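Local atomic coordinates of protein Diedel (Drosophila melanogaster, PDB entry 3ZZO), a protein that acts as a secreted cytokine that promotes host survival after Sindbis virus infection by suppressing the immune deficiency pathway and limits intestinal stem cell proliferation after bacterial infection. Residues A[11-14]-A[20-23]; A[31-36]-A[70-75]. All coordinates share one frame; numbering follows the deposited sequence.

How the contacts relate
From the N terminus, strand 6-13 runs through the sheet and ends in a loop. Contact 1 closes that loop: residues 20-23 fold back on the end of the strand, just before strand 24-25. The chain then enters strand 31-35, and contact 2 opens there. It closes a much longer loop when helix 69-75 packs on that strand. The two contacts follow one another in series and neither nests nor crosses. The centres of contact 1 and contact 2 are about 9 Å apart, and the two touch. F11 and C31 pair as backbone neighbours in adjacent strands, and the rings of F11 and F72 meet edge-to-face. Together the two contacts join the loop, the sheet and the helix in one apolar core.

Contact 1 of 2, residues A[11-14]-A[20-23]; sequences FKMD and AVRA
F11 has its CG between the backbone N and the carbonyl carbon (chi1 62°), and this turns the ring from strand 6-13 toward the loop 20-23. M13 reaches the same loop with a chain bent at its last torsion (chi3 76°), which swings the CE methyl toward V21. The contact is wholly apolar. The far end of the F11 ring does most of the touching. Its CZ lies 3.6 Å from A23 CB, and that methyl sits at the ring edge, near the ring plane. V21 comes to the same end obliquely, with CG2 3.7 Å from F11 CZ. This V21 CG2 methyl is also near M13 CE, at 4.2 Å. V21 CG1 makes the slightly closer approach, 4.0 Å from M13 CE, and the two side chains meet tip to tip. V21 is therefore held against two side chains of one strand. Around the contact, F11 also packs on V33 and I81. M13 and V21 both touch Y79. F11, V21 and A23 are buried, and M13 is partly exposed. The loop after strand 6-13 thus packs V21 and A23 against F11, whose ring also meets F72 of helix 69-75 edge-to-face. Strand 6-13 is part of the antiparallel sheet, and the loop lies beside it. This sheet with its covering helix corresponds to SD1, the subdomain with a ferredoxin-like fold.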
ATOM      1  N   PHE A  11      -3.898   5.622   8.824  1.00  6.55           N
ATOM      2  CA  PHE A  11      -2.963   5.518   9.940  1.00  6.80           C
ATOM      3  C   PHE A  11      -2.597   6.903  10.439  1.00  6.37           C
ATOM      4  O   PHE A  11      -2.766   7.904   9.722  1.00  7.76           O
ATOM      5  CB  PHE A  11      -1.692   4.775   9.487  1.00  6.59           C
ATOM      6  CG  PHE A  11      -0.909   5.477   8.387  1.00  6.66           C
ATOM      7  CD1 PHE A  11      -1.279   5.330   7.048  1.00  6.89           C
ATOM      8  CD2 PHE A  11       0.179   6.282   8.697  1.00  6.82           C
ATOM      9  CE1 PHE A  11      -0.580   6.007   6.072  1.00  7.19           C
ATOM     10  CE2 PHE A  11       0.881   6.961   7.692  1.00  6.56           C
ATOM     11  CZ  PHE A  11       0.493   6.812   6.389  1.00  7.32           C
ATOM     12  N   LYS A  12      -2.046   6.954  11.627  1.00  7.26           N
ATOM     13  CA  LYS A  12      -1.434   8.163  12.167  1.00  7.41           C
ATOM     14  C   LYS A  12       0.059   7.897  12.317  1.00  7.60           C
ATOM     15  O   LYS A  12       0.523   6.770  12.156  1.00  7.82           O
ATOM     16  CB  LYS A  12      -2.106   8.593  13.464  1.00  7.75           C
ATOM     17  CG  LYS A  12      -3.462   9.205  13.196  1.00  9.49           C
ATOM     18  CD  LYS A  12      -4.279   9.537  14.472  1.00 11.29           C
ATOM     19  CE  LYS A  12      -5.649  10.138  14.109  1.00 13.34           C
ATOM     20  NZ  LYS A  12      -6.518  10.236  15.307  1.00 16.08           N
ATOM     21  N   MET A  13       0.827   8.953  12.546  1.00  7.85           N
ATOM     22  CA  MET A  13       2.287   8.878  12.578  1.00  8.71           C
ATOM     23  C   MET A  13       2.797   9.592  13.813  1.00  8.81           C
ATOM     24  O   MET A  13       2.412  10.728  14.085  1.00  9.58           O
ATOM     25  CB  MET A  13       2.871   9.626  11.337  1.00  9.70           C
ATOM     26  CG  MET A  13       2.467   9.004  10.033  1.00  9.44           C
ATOM     27  SD  MET A  13       3.118   9.886   8.630  1.00  9.33           S
ATOM     28  CE  MET A  13       4.830   9.349   8.679  1.00  9.26           C
ATOM     29  N   ASP A  14       3.713   8.981  14.521  1.00  9.09           N
ATOM     30  CA  ASP A  14       4.343   9.643  15.655  1.00 10.31           C
ATOM     31  C   ASP A  14       5.378  10.667  15.260  1.00  9.47           C
ATOM     32  O   ASP A  14       5.584  11.658  15.947  1.00 10.54           O
ATOM     33  CB  ASP A  14       4.998   8.612  16.554  1.00 11.59           C
ATOM     34  CG  ASP A  14       4.007   7.673  17.201  1.00 14.15           C
ATOM     35  OD1 ASP A  14       2.846   8.076  17.471  1.00 15.93           O
ATOM     36  OD2 ASP A  14       4.406   6.528  17.343  1.00 21.09           O
ATOM     37  N   ALA A  20       5.992  11.887   3.779  1.00  9.75           N
ATOM     38  CA  ALA A  20       7.279  11.192   3.958  1.00 10.25           C
ATOM     39  C   ALA A  20       7.168   9.719   3.619  1.00 10.87           C
ATOM     40  O   ALA A  20       8.160   9.077   3.321  1.00 12.61           O
ATOM     41  CB  ALA A  20       7.746  11.335   5.388  1.00 10.68           C
ATOM     42  N   VAL A  21       5.975   9.161   3.714  1.00  9.46           N
ATOM     43  CA  VAL A  21       5.762   7.743   3.419  1.00  9.90           C
ATOM     44  C   VAL A  21       4.887   7.577   2.195  1.00  8.83           C
ATOM     45  O   VAL A  21       4.311   6.507   1.966  1.00  9.89           O
ATOM     46  CB  VAL A  21       5.240   6.976   4.662  1.00  9.68           C
ATOM     47  CG1 VAL A  21       6.236   7.017   5.812  1.00 11.07           C
ATOM     48  CG2 VAL A  21       3.849   7.483   5.097  1.00  9.39           C
ATOM     49  N   ARG A  22       4.823   8.637   1.368  1.00  9.30           N
ATOM     50  CA  ARG A  22       4.080   8.621   0.090  1.00 10.29           C
ATOM     51  C   ARG A  22       2.590   8.406   0.302  1.00  9.76           C
ATOM     52  O   ARG A  22       1.924   7.814  -0.527  1.00 11.31           O
ATOM     53  CB  ARG A  22       4.703   7.622  -0.907  1.00 12.45           C
ATOM     54  CG  ARG A  22       6.069   8.018  -1.382  1.00 17.80           C
ATOM     55  CD  ARG A  22       6.447   7.201  -2.616  1.00 22.26           C
ATOM     56  NE  ARG A  22       5.429   7.282  -3.657  1.00 24.94           N
ATOM     57  N   ALA A  23       2.067   8.905   1.431  1.00  8.56           N
ATOM     58  CA  ALA A  23       0.666   8.886   1.772  1.00  7.89           C
ATOM     59  C   ALA A  23       0.107  10.263   1.568  1.00  8.80           C
ATOM     60  O   ALA A  23       0.852  11.209   1.338  1.00 10.30           O
ATOM     61  CB  ALA A  23       0.481   8.408   3.205  1.00  8.08           C
TER

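Contact 2 of 2, residues A[31-36]-A[70-75]; sequences CEVTIC and QEFVRR
V33 and F72 carry the apolar contact together with I35. F72 has its CG anti to the backbone N (chi1 179°), which extends the ring from helix 69-75 toward the strand. The CG1 methyl of V33 lies over one face of this ring. It is 3.9 Å above the ring plane, offset toward the rim, and V33 CG1 is 4.0 Å from F72 CZ. I35 approaches nearer the root of the side chain, with I35 CG2 4.0 Å from F72 CD1 and I35 CD1 4.2 Å from F72 CB. All three residues are buried. V33 and I35 are two apart on the strand, so both project from the same side of the sheet. F72 also touches I81 of strand 81-89.

The polar interactions are made by helix residues, not across to the strand. R75 NH1 forms a salt bridge with E71 OE2 at 3.4 Å, one helical turn back, and also bonds to D38 O. E71 OE1 accepts from D67 N, and R74 NH2 forms a salt bridge with D67 OD2.

Two disulfides flank this strand: C31, at its start, is bonded to C18, and C36, just past its end, to C47. Helix 69-75 resting on the sheet through F72 fits SD1, the ferredoxin-like subdomain in which a helix covers an antiparallel sheet.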
ATOM      1  N   CYS A  31      -3.546   9.908   7.949  1.00  7.24           N
ATOM      2  CA  CYS A  31      -3.044   9.763   6.593  1.00  7.05           C
ATOM      3  C   CYS A  31      -3.733   8.589   5.930  1.00  7.23           C
ATOM      4  O   CYS A  31      -4.222   7.678   6.624  1.00  7.47           O
ATOM      5  CB  CYS A  31      -1.549   9.407   6.602  1.00  7.87           C
ATOM      6  SG  CYS A  31      -0.450  10.497   7.503  1.00  8.99           S
ATOM      7  N   GLU A  32      -3.758   8.573   4.609  1.00  7.37           N
ATOM      8  CA  GLU A  32      -4.250   7.418   3.878  1.00  7.86           C
ATOM      9  C   GLU A  32      -3.300   7.083   2.746  1.00  7.22           C
ATOM     10  O   GLU A  32      -2.695   7.957   2.139  1.00  7.92           O
ATOM     11  CB  GLU A  32      -5.645   7.672   3.355  1.00 11.08           C
ATOM     12  CG  GLU A  32      -5.770   8.697   2.398  1.00 16.99           C
ATOM     13  CD  GLU A  32      -7.236   8.969   1.936  1.00 19.65           C
ATOM     14  OE1 GLU A  32      -8.147   8.951   2.806  1.00 25.74           O
ATOM     15  OE2 GLU A  32      -7.487   9.182   0.688  1.00 25.11           O
ATOM     16  N   VAL A  33      -3.190   5.800   2.463  1.00  7.05           N
ATOM     17  CA  VAL A  33      -2.317   5.330   1.402  1.00  7.38           C
ATOM     18  C   VAL A  33      -2.900   4.032   0.827  1.00  6.83           C
ATOM     19  O   VAL A  33      -3.540   3.254   1.536  1.00  8.09           O
ATOM     20  CB  VAL A  33      -0.880   5.108   1.949  1.00  7.64           C
ATOM     21  CG1 VAL A  33      -0.810   3.964   2.982  1.00  8.15           C
ATOM     22  CG2 VAL A  33       0.141   4.897   0.813  1.00  8.05           C
ATOM     23  N   THR A  34      -2.617   3.779  -0.451  1.00  6.37           N
ATOM     24  CA  THR A  34      -2.953   2.526  -1.108  1.00  6.20           C
ATOM     25  C   THR A  34      -1.629   1.837  -1.378  1.00  6.23           C
ATOM     26  O   THR A  34      -0.786   2.406  -2.070  1.00  6.63           O
ATOM     27  CB  THR A  34      -3.718   2.762  -2.406  1.00  7.25           C
ATOM     28  OG1 THR A  34      -4.914   3.476  -2.104  1.00  8.68           O
ATOM     29  CG2 THR A  34      -4.096   1.482  -3.066  1.00  8.17           C
ATOM     30  N   ILE A  35      -1.458   0.616  -0.855  1.00  6.10           N
ATOM     31  CA  ILE A  35      -0.202  -0.112  -0.945  1.00  6.05           C
ATOM     32  C   ILE A  35      -0.359  -1.415  -1.689  1.00  5.97           C
ATOM     33  O   ILE A  35      -1.431  -1.996  -1.796  1.00  6.36           O
ATOM     34  CB  ILE A  35       0.368  -0.397   0.476  1.00  5.89           C
ATOM     35  CG1 ILE A  35      -0.563  -1.289   1.305  1.00  6.40           C
ATOM     36  CG2 ILE A  35       0.731   0.891   1.180  1.00  6.95           C
ATOM     37  CD1 ILE A  35       0.055  -1.857   2.571  1.00  7.32           C
ATOM     38  N   CYS A  36       0.787  -1.894  -2.177  1.00  6.01           N
ATOM     39  CA  CYS A  36       0.954  -3.247  -2.655  1.00  6.01           C
ATOM     40  C   CYS A  36       1.516  -4.131  -1.538  1.00  6.29           C
ATOM     41  O   CYS A  36       1.722  -3.664  -0.405  1.00  6.23           O
ATOM     42  CB  CYS A  36       1.861  -3.260  -3.896  1.00  6.19           C
ATOM     43  SG  CYS A  36       1.243  -2.246  -5.270  1.00  6.50           S
ATOM     44  N   GLN A  70       1.476  -4.835   7.414  1.00  5.88           N
ATOM     45  CA  GLN A  70       2.498  -5.172   8.416  1.00  6.06           C
ATOM     46  C   GLN A  70       3.874  -4.735   7.940  1.00  6.13           C
ATOM     47  O   GLN A  70       4.671  -4.187   8.709  1.00  6.03           O
ATOM     48  CB  GLN A  70       2.403  -6.696   8.653  1.00  6.51           C
ATOM     49  CG  GLN A  70       3.229  -7.192   9.817  1.00  6.67           C
ATOM     50  CD  GLN A  70       2.902  -8.626  10.147  1.00  7.46           C
ATOM     51  OE1 GLN A  70       1.991  -9.222   9.579  1.00  8.79           O
ATOM     52  NE2 GLN A  70       3.562  -9.195  11.139  1.00  8.48           N
ATOM     53  N   GLU A  71       4.137  -4.906   6.651  1.00  6.17           N
ATOM     54  CA  GLU A  71       5.387  -4.441   6.035  1.00  6.12           C
ATOM     55  C   GLU A  71       5.447  -2.909   5.906  1.00  6.18           C
ATOM     56  O   GLU A  71       6.508  -2.326   6.054  1.00  6.33           O
ATOM     57  CB  GLU A  71       5.593  -5.100   4.691  1.00  6.61           C
ATOM     58  CG  GLU A  71       6.939  -4.819   4.108  1.00  8.31           C
ATOM     59  CD  GLU A  71       7.395  -5.796   3.081  1.00 11.05           C
ATOM     60  OE1 GLU A  71       6.764  -6.847   2.893  1.00 14.58           O
ATOM     61  OE2 GLU A  71       8.435  -5.500   2.417  1.00 13.15           O
ATOM     62  N   PHE A  72       4.306  -2.267   5.643  1.00  6.01           N
ATOM     63  CA  PHE A  72       4.240  -0.804   5.629  1.00  5.88           C
ATOM     64  C   PHE A  72       4.675  -0.248   6.982  1.00  6.20           C
ATOM     65  O   PHE A  72       5.473   0.688   7.060  1.00  6.43           O
ATOM     66  CB  PHE A  72       2.809  -0.344   5.299  1.00  6.48           C
ATOM     67  CG  PHE A  72       2.658   1.148   5.288  1.00  6.49           C
ATOM     68  CD1 PHE A  72       3.156   1.883   4.252  1.00  7.25           C
ATOM     69  CD2 PHE A  72       2.016   1.812   6.319  1.00  8.28           C
ATOM     70  CE1 PHE A  72       3.022   3.281   4.247  1.00  8.11           C
ATOM     71  CE2 PHE A  72       1.918   3.198   6.319  1.00  8.86           C
ATOM     72  CZ  PHE A  72       2.414   3.905   5.276  1.00  8.84           C
ATOM     73  N   VAL A  73       4.206  -0.855   8.072  1.00  5.82           N
ATOM     74  CA  VAL A  73       4.631  -0.445   9.405  1.00  6.23           C
ATOM     75  C   VAL A  73       6.125  -0.732   9.591  1.00  6.13           C
ATOM     76  O   VAL A  73       6.876   0.104  10.071  1.00  6.70           O
ATOM     77  CB  VAL A  73       3.794  -1.136  10.503  1.00  6.28           C
ATOM     78  CG1 VAL A  73       4.306  -0.763  11.888  1.00  7.36           C
ATOM     79  CG2 VAL A  73       2.330  -0.759  10.352  1.00  7.03           C
ATOM     80  N   ARG A  74       6.544  -1.945   9.210  1.00  6.00           N
ATOM     81  CA  ARG A  74       7.938  -2.377   9.440  1.00  6.44           C
ATOM     82  C   ARG A  74       8.919  -1.464   8.740  1.00  6.12           C
ATOM     83  O   ARG A  74       9.889  -1.015   9.345  1.00  7.20           O
ATOM     84  CB  ARG A  74       8.104  -3.803   8.948  1.00  6.30           C
ATOM     85  CG  ARG A  74       9.392  -4.446   9.441  1.00  7.18           C
ATOM     86  CD  ARG A  74       9.622  -5.835   8.881  1.00  7.94           C
ATOM     87  NE  ARG A  74       8.535  -6.733   9.231  1.00  7.89           N
ATOM     88  CZ  ARG A  74       7.633  -7.234   8.417  1.00  8.22           C
ATOM     89  NH1 ARG A  74       7.681  -7.051   7.092  1.00  8.87           N
ATOM     90  NH2 ARG A  74       6.659  -7.967   8.917  1.00  8.79           N
ATOM     91  N   ARG A  75       8.706  -1.219   7.459  1.00  6.43           N
ATOM     92  CA  ARG A  75       9.693  -0.447   6.700  1.00  7.64           C
ATOM     93  C   ARG A  75       9.727   1.025   7.086  1.00  7.99           C
ATOM     94  O   ARG A  75      10.685   1.720   6.791  1.00 10.30           O
ATOM     95  CB  ARG A  75       9.554  -0.707   5.235  1.00 11.41           C
ATOM     96  CG  ARG A  75       8.415  -0.126   4.607  1.00 12.09           C
ATOM     97  CD  ARG A  75       8.270  -0.763   3.150  1.00 13.56           C
ATOM     98  NE  ARG A  75       9.427  -0.490   2.327  1.00 15.27           N
ATOM     99  CZ  ARG A  75       9.919  -1.338   1.380  1.00 17.88           C
ATOM    100  NH1 ARG A  75       9.376  -2.524   1.077  1.00 15.40           N
ATOM    101  NH2 ARG A  75      10.992  -0.977   0.748  1.00 19.29           N
TER